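Local coordinates for myosin-2 (Saccharomyces cerevisiae, PDB 6IXO), which carries organelles and other cargo along polarized actin cables as a class V myosin motor, gripping receptor proteins with the globular tail domain modelled here, at residues Q73-L78 with V141-E146; Q86-Q91 with V102-N107. All blocks are in the same frame, centred on the assembly; numbering follows the deposited sequence.

Contact 1 (Q73-L78 with V141-E146)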
loop_
_atom_site.group_PDB
_atom_site.type_symbol
_atom_site.label_atom_id
_atom_site.label_comp_id
_atom_site.label_asym_id
_atom_site.label_seq_id
_atom_site.Cartn_x
_atom_site.Cartn_y
_atom_site.Cartn_z
ATOM N N GLN A 73 17.199 16.441 -24.191
ATOM C CA GLN A 73 17.923 15.503 -23.341
ATOM C C GLN A 73 17.046 15.141 -22.138
ATOM O O GLN A 73 17.078 14.004 -21.676
ATOM C CB GLN A 73 19.263 16.066 -22.851
ATOM C CG GLN A 73 20.395 16.085 -23.890
ATOM C CD GLN A 73 20.236 17.155 -24.955
ATOM O OE1 GLN A 73 19.370 18.041 -24.866
ATOM N NE2 GLN A 73 21.093 17.086 -25.973
ATOM N N SER A 74 16.278 16.110 -21.635
ATOM C CA SER A 74 15.455 15.862 -20.455
ATOM C C SER A 74 14.324 14.909 -20.798
ATOM O O SER A 74 13.963 14.038 -19.999
ATOM C CB SER A 74 14.896 17.168 -19.890
ATOM O OG SER A 74 13.968 17.754 -20.787
ATOM N N GLU A 75 13.783 15.040 -22.001
ATOM C CA GLU A 75 12.682 14.178 -22.384
ATOM C C GLU A 75 13.135 12.713 -22.488
ATOM O O GLU A 75 12.462 11.809 -21.985
ATOM C CB GLU A 75 12.069 14.662 -23.691
ATOM C CG GLU A 75 10.553 14.779 -23.597
ATOM C CD GLU A 75 9.898 15.078 -24.935
ATOM O OE1 GLU A 75 8.786 14.551 -25.180
ATOM O OE2 GLU A 75 10.492 15.837 -25.737
ATOM N N SER A 76 14.288 12.501 -23.122
ATOM C CA SER A 76 14.948 11.197 -23.195
ATOM C C SER A 76 15.218 10.605 -21.810
ATOM O O SER A 76 14.831 9.464 -21.495
ATOM C CB SER A 76 16.262 11.334 -23.973
ATOM O OG SER A 76 17.179 10.303 -23.663
ATOM N N PHE A 77 15.879 11.406 -20.985
ATOM C CA PHE A 77 16.175 11.059 -19.602
ATOM C C PHE A 77 14.904 10.667 -18.811
ATOM O O PHE A 77 14.867 9.634 -18.133
ATOM C CB PHE A 77 16.890 12.253 -18.982
ATOM C CG PHE A 77 17.086 12.185 -17.488
ATOM C CD1 PHE A 77 18.128 11.445 -16.938
ATOM C CD2 PHE A 77 16.291 12.953 -16.647
ATOM C CE1 PHE A 77 18.348 11.442 -15.580
ATOM C CE2 PHE A 77 16.508 12.970 -15.290
ATOM C CZ PHE A 77 17.542 12.208 -14.754
ATOM N N LEU A 78 13.859 11.478 -18.930
ATOM C CA LEU A 78 12.624 11.257 -18.174
ATOM C C LEU A 78 11.894 9.992 -18.603
ATOM O O LEU A 78 11.383 9.259 -17.762
ATOM C CB LEU A 78 11.684 12.446 -18.334
ATOM C CG LEU A 78 12.143 13.700 -17.628
ATOM C CD1 LEU A 78 11.360 14.921 -18.155
ATOM C CD2 LEU A 78 12.038 13.554 -16.155
ATOM N N VAL A 141 6.448 24.907 -21.243
ATOM C CA VAL A 141 5.339 24.778 -20.303
ATOM C C VAL A 141 4.576 23.496 -20.601
ATOM O O VAL A 141 4.131 22.773 -19.687
ATOM C CB VAL A 141 4.395 25.998 -20.395
ATOM C CG1 VAL A 141 3.166 25.817 -19.476
ATOM C CG2 VAL A 141 5.138 27.216 -19.992
ATOM N N SER A 142 4.449 23.205 -21.890
ATOM C CA SER A 142 3.712 22.040 -22.367
ATOM C C SER A 142 4.419 20.741 -21.963
ATOM O O SER A 142 3.786 19.771 -21.548
ATOM C CB SER A 142 3.540 22.138 -23.889
ATOM O OG SER A 142 2.745 21.063 -24.359
ATOM N N LEU A 143 5.745 20.749 -22.059
ATOM C CA LEU A 143 6.563 19.625 -21.615
ATOM C C LEU A 143 6.438 19.349 -20.116
ATOM O O LEU A 143 6.297 18.201 -19.691
ATOM C CB LEU A 143 8.036 19.894 -21.964
ATOM C CG LEU A 143 9.129 19.076 -21.260
ATOM C CD1 LEU A 143 9.241 17.684 -21.833
ATOM C CD2 LEU A 143 10.477 19.782 -21.340
ATOM N N VAL A 144 6.520 20.398 -19.311
ATOM C CA VAL A 144 6.487 20.205 -17.868
ATOM C C VAL A 144 5.080 19.783 -17.456
ATOM O O VAL A 144 4.900 18.986 -16.532
ATOM C CB VAL A 144 6.912 21.490 -17.112
ATOM C CG1 VAL A 144 6.832 21.285 -15.585
ATOM C CG2 VAL A 144 8.316 21.875 -17.522
ATOM N N THR A 145 4.077 20.325 -18.138
ATOM C CA THR A 145 2.710 19.934 -17.833
ATOM C C THR A 145 2.498 18.443 -18.103
ATOM O O THR A 145 1.879 17.763 -17.303
ATOM C CB THR A 145 1.722 20.751 -18.641
ATOM O OG1 THR A 145 1.935 22.135 -18.353
ATOM C CG2 THR A 145 0.283 20.357 -18.273
ATOM N N GLU A 146 3.020 17.941 -19.220
ATOM C CA GLU A 146 2.929 16.511 -19.542
ATOM C C GLU A 146 3.707 15.691 -18.550
ATOM O O GLU A 146 3.306 14.564 -18.196
ATOM C CB GLU A 146 3.455 16.215 -20.947
ATOM C CG GLU A 146 2.609 16.780 -22.057
ATOM C CD GLU A 146 3.179 16.457 -23.426
ATOM O OE1 GLU A 146 4.131 15.640 -23.491
ATOM O OE2 GLU A 146 2.674 17.018 -24.428
#
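Leu-143 reaches out from helix 134-180 and sets its two methyls on neighbouring side chains of helix 71-90, joining two helices of the globular cargo-binding tail domain. CD1 lies 3.6 Å from CG of Glu-75, touching the aliphatic part of that chain, while CD2 is a looser 4.1 Å from OG of Ser-74. The leucine faces the other helix, and its torsions (chi1 163°, chi2 77°) direct the two methyls to separate partners. Glu-75 answers with a chain extended beyond CG that crosses the leucine at a slant, its chi1 of -130° lying well off a staggered value. The hydroxyl of Ser-74 is tucked between its own N and carbonyl carbon and bonds back to the carbonyl of Thr-71; Ser-74 also touches Leu-62 and Trp-66 of helix 53-67. The backbones come closest at Glu-75 and Leu-143, whose CA atoms are 8.2 Å apart. Glu-75 OE1 and Glu-146 OE1 come within 5.1 Å, so the two carboxylates, if both ionised, probably repel each other mildly. The join is thus a thin van der Waals contact, leucine methyls against a glutamate CG and a serine oxygen bonded to Thr-71, with like charges at its exposed margin.

Contact 2 (Q86-Q91 with V102-N107)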
loop_
_atom_site.group_PDB
_atom_site.type_symbol
_atom_site.label_atom_id
_atom_site.label_comp_id
_atom_site.label_asym_id
_atom_site.label_seq_id
_atom_site.Cartn_x
_atom_site.Cartn_y
_atom_site.Cartn_z
ATOM N N GLN A 86 8.887 2.184 -12.865
ATOM C CA GLN A 86 7.695 1.326 -12.889
ATOM C C GLN A 86 8.139 -0.132 -12.991
ATOM O O GLN A 86 7.615 -1.011 -12.297
ATOM C CB GLN A 86 6.781 1.683 -14.062
ATOM C CG GLN A 86 5.526 0.759 -14.108
ATOM C CD GLN A 86 4.343 1.351 -14.863
ATOM O OE1 GLN A 86 4.046 2.556 -14.783
ATOM N NE2 GLN A 86 3.642 0.502 -15.573
ATOM N N LYS A 87 9.114 -0.382 -13.862
ATOM C CA LYS A 87 9.660 -1.727 -14.016
ATOM C C LYS A 87 10.235 -2.247 -12.706
ATOM O O LYS A 87 10.030 -3.410 -12.339
ATOM C CB LYS A 87 10.731 -1.762 -15.106
ATOM C CG LYS A 87 11.349 -3.154 -15.280
ATOM C CD LYS A 87 12.228 -3.258 -16.528
ATOM C CE LYS A 87 12.654 -4.700 -16.795
ATOM N NZ LYS A 87 13.568 -4.828 -17.962
ATOM N N VAL A 88 10.957 -1.399 -11.987
ATOM C CA VAL A 88 11.506 -1.828 -10.708
ATOM C C VAL A 88 10.392 -2.227 -9.742
ATOM O O VAL A 88 10.492 -3.231 -9.040
ATOM C CB VAL A 88 12.395 -0.718 -10.065
ATOM C CG1 VAL A 88 12.716 -1.066 -8.629
ATOM C CG2 VAL A 88 13.722 -0.598 -10.882
ATOM N N VAL A 89 9.301 -1.467 -9.719
ATOM C CA VAL A 89 8.270 -1.805 -8.738
ATOM C C VAL A 89 7.550 -3.115 -9.177
ATOM O O VAL A 89 7.156 -3.921 -8.353
ATOM C CB VAL A 89 7.289 -0.669 -8.598
ATOM C CG1 VAL A 89 6.081 -1.098 -7.749
ATOM C CG2 VAL A 89 8.021 0.610 -7.939
ATOM N N THR A 90 7.470 -3.337 -10.485
ATOM C CA THR A 90 6.826 -4.530 -11.048
ATOM C C THR A 90 7.554 -5.828 -10.637
ATOM O O THR A 90 6.953 -6.913 -10.516
ATOM C CB THR A 90 6.745 -4.353 -12.594
ATOM O OG1 THR A 90 5.820 -3.288 -12.859
ATOM C CG2 THR A 90 6.234 -5.612 -13.297
ATOM N N GLN A 91 8.845 -5.699 -10.379
ATOM C CA GLN A 91 9.705 -6.837 -10.059
ATOM C C GLN A 91 9.858 -7.061 -8.558
ATOM O O GLN A 91 10.518 -8.009 -8.144
ATOM C CB GLN A 91 11.080 -6.623 -10.716
ATOM C CG GLN A 91 10.980 -6.712 -12.258
ATOM C CD GLN A 91 12.317 -6.547 -12.973
ATOM O OE1 GLN A 91 13.241 -5.922 -12.457
ATOM N NE2 GLN A 91 12.420 -7.116 -14.169
ATOM N N VAL A 102 7.436 1.038 -0.260
ATOM C CA VAL A 102 7.208 2.321 0.403
ATOM C C VAL A 102 8.300 3.322 -0.031
ATOM O O VAL A 102 8.037 4.517 -0.275
ATOM C CB VAL A 102 7.210 2.152 1.943
ATOM C CG1 VAL A 102 7.076 3.507 2.638
ATOM C CG2 VAL A 102 6.015 1.172 2.383
ATOM N N PHE A 103 9.510 2.797 -0.121
ATOM C CA PHE A 103 10.668 3.560 -0.596
ATOM C C PHE A 103 10.340 4.218 -1.930
ATOM O O PHE A 103 10.529 5.438 -2.116
ATOM C CB PHE A 103 11.870 2.612 -0.740
ATOM C CG PHE A 103 13.116 3.291 -1.285
ATOM C CD1 PHE A 103 13.979 3.965 -0.427
ATOM C CD2 PHE A 103 13.428 3.193 -2.637
ATOM C CE1 PHE A 103 15.140 4.590 -0.925
ATOM C CE2 PHE A 103 14.623 3.797 -3.140
ATOM C CZ PHE A 103 15.454 4.480 -2.266
ATOM N N TRP A 104 9.863 3.419 -2.887
ATOM C CA TRP A 104 9.585 3.973 -4.212
ATOM C C TRP A 104 8.379 4.906 -4.196
ATOM O O TRP A 104 8.366 5.895 -4.913
ATOM C CB TRP A 104 9.417 2.851 -5.260
ATOM C CG TRP A 104 10.759 2.375 -5.664
ATOM C CD1 TRP A 104 11.332 1.181 -5.389
ATOM C CD2 TRP A 104 11.755 3.160 -6.333
ATOM N NE1 TRP A 104 12.609 1.143 -5.867
ATOM C CE2 TRP A 104 12.906 2.355 -6.443
ATOM C CE3 TRP A 104 11.782 4.458 -6.845
ATOM C CZ2 TRP A 104 14.068 2.803 -7.055
ATOM C CZ3 TRP A 104 12.966 4.919 -7.435
ATOM C CH2 TRP A 104 14.079 4.087 -7.541
ATOM N N LEU A 105 7.370 4.613 -3.376
ATOM C CA LEU A 105 6.272 5.567 -3.220
ATOM C C LEU A 105 6.790 6.921 -2.732
ATOM O O LEU A 105 6.343 7.981 -3.201
ATOM C CB LEU A 105 5.212 5.013 -2.231
ATOM C CG LEU A 105 4.375 3.821 -2.791
ATOM C CD1 LEU A 105 3.472 3.215 -1.663
ATOM C CD2 LEU A 105 3.523 4.259 -3.980
ATOM N N ALA A 106 7.697 6.892 -1.750
ATOM C CA ALA A 106 8.240 8.145 -1.203
ATOM C C ALA A 106 8.961 8.922 -2.323
ATOM O O ALA A 106 8.812 10.156 -2.466
ATOM C CB ALA A 106 9.195 7.865 -0.086
ATOM N N ASN A 107 9.741 8.191 -3.111
ATOM C CA ASN A 107 10.579 8.847 -4.123
ATOM C C ASN A 107 9.767 9.419 -5.271
ATOM O O ASN A 107 10.028 10.530 -5.763
ATOM C CB ASN A 107 11.643 7.875 -4.631
ATOM C CG ASN A 107 12.862 7.914 -3.764
ATOM O OD1 ASN A 107 13.743 8.806 -3.915
ATOM N ND2 ASN A 107 12.894 7.032 -2.761
#
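Val-88 and Val-89, consecutive on helix 71-90, both press on Trp-104 of helix 97-124, packing two helices successive in the chain against each other within the tail domain. CG1 of Val-88 meets the pyrrole part of the ring at a slant, 3.5 Å from NE1 and 4.1 Å from CE2, and the two side chains cross at about a right angle. Val-89 works nearer the root: its CG2 sits 3.8 Å from Trp-104 CB, the two side chains running past each other in opposite directions. The indole is brought there by a first torsion that places CG opposite the carbonyl carbon (chi1 -79°).

One shell out, Phe-103 CD2 lies 3.8 Å above the plane of the Trp-104 ring, offset toward its rim, and Phe-35 meets the same indole edge-to-face while also touching Val-88. Phe-103 is backed in turn by Asn-107, whose ND2 stands 3.5 Å over the centre of the phenyl ring. That amide is fixed by its bond from ND2 to Phe-103 O, 2.9 Å long with an N-H...O angle of 161°, by a second ND2 bond to Val-51 O and by the Ala-55 N-H given to OD1. On the valine side, Ile-158 of helix 134-180 packs on Val-89. Replacing Trp-104 by an alanine would remove the indole and is likely to leave Val-88 CG1 without its partner, Val-89 with only its CB contact, and Phe-35 and Phe-103 without the ring they pack against. Chemically this is a buried, largely apolar seam, the indole NE1 among its touching atoms but not hydrogen-bonded across it, with polar anchoring one layer behind.

Helix 71-90 is the shared element. Near its start it meets helix 134-180 in contact 1, and near its end it meets helix 97-124 in contact 2, so the two later helices, which follow each other in the chain, both fold back against it. The centres of the contacts are 21 Å apart, and their nearest atoms about 9 Å, so the two do not meet. Contact 1 lies farther out, 28 Å from the centre of the chain, and is partly exposed; contact 2, at 11 Å, is buried. Helix 134-180 links them further, since Ile-158 on it packs beside contact 2. This is the apo form, and both contacts are packing within the helical cargo-binding tail domain.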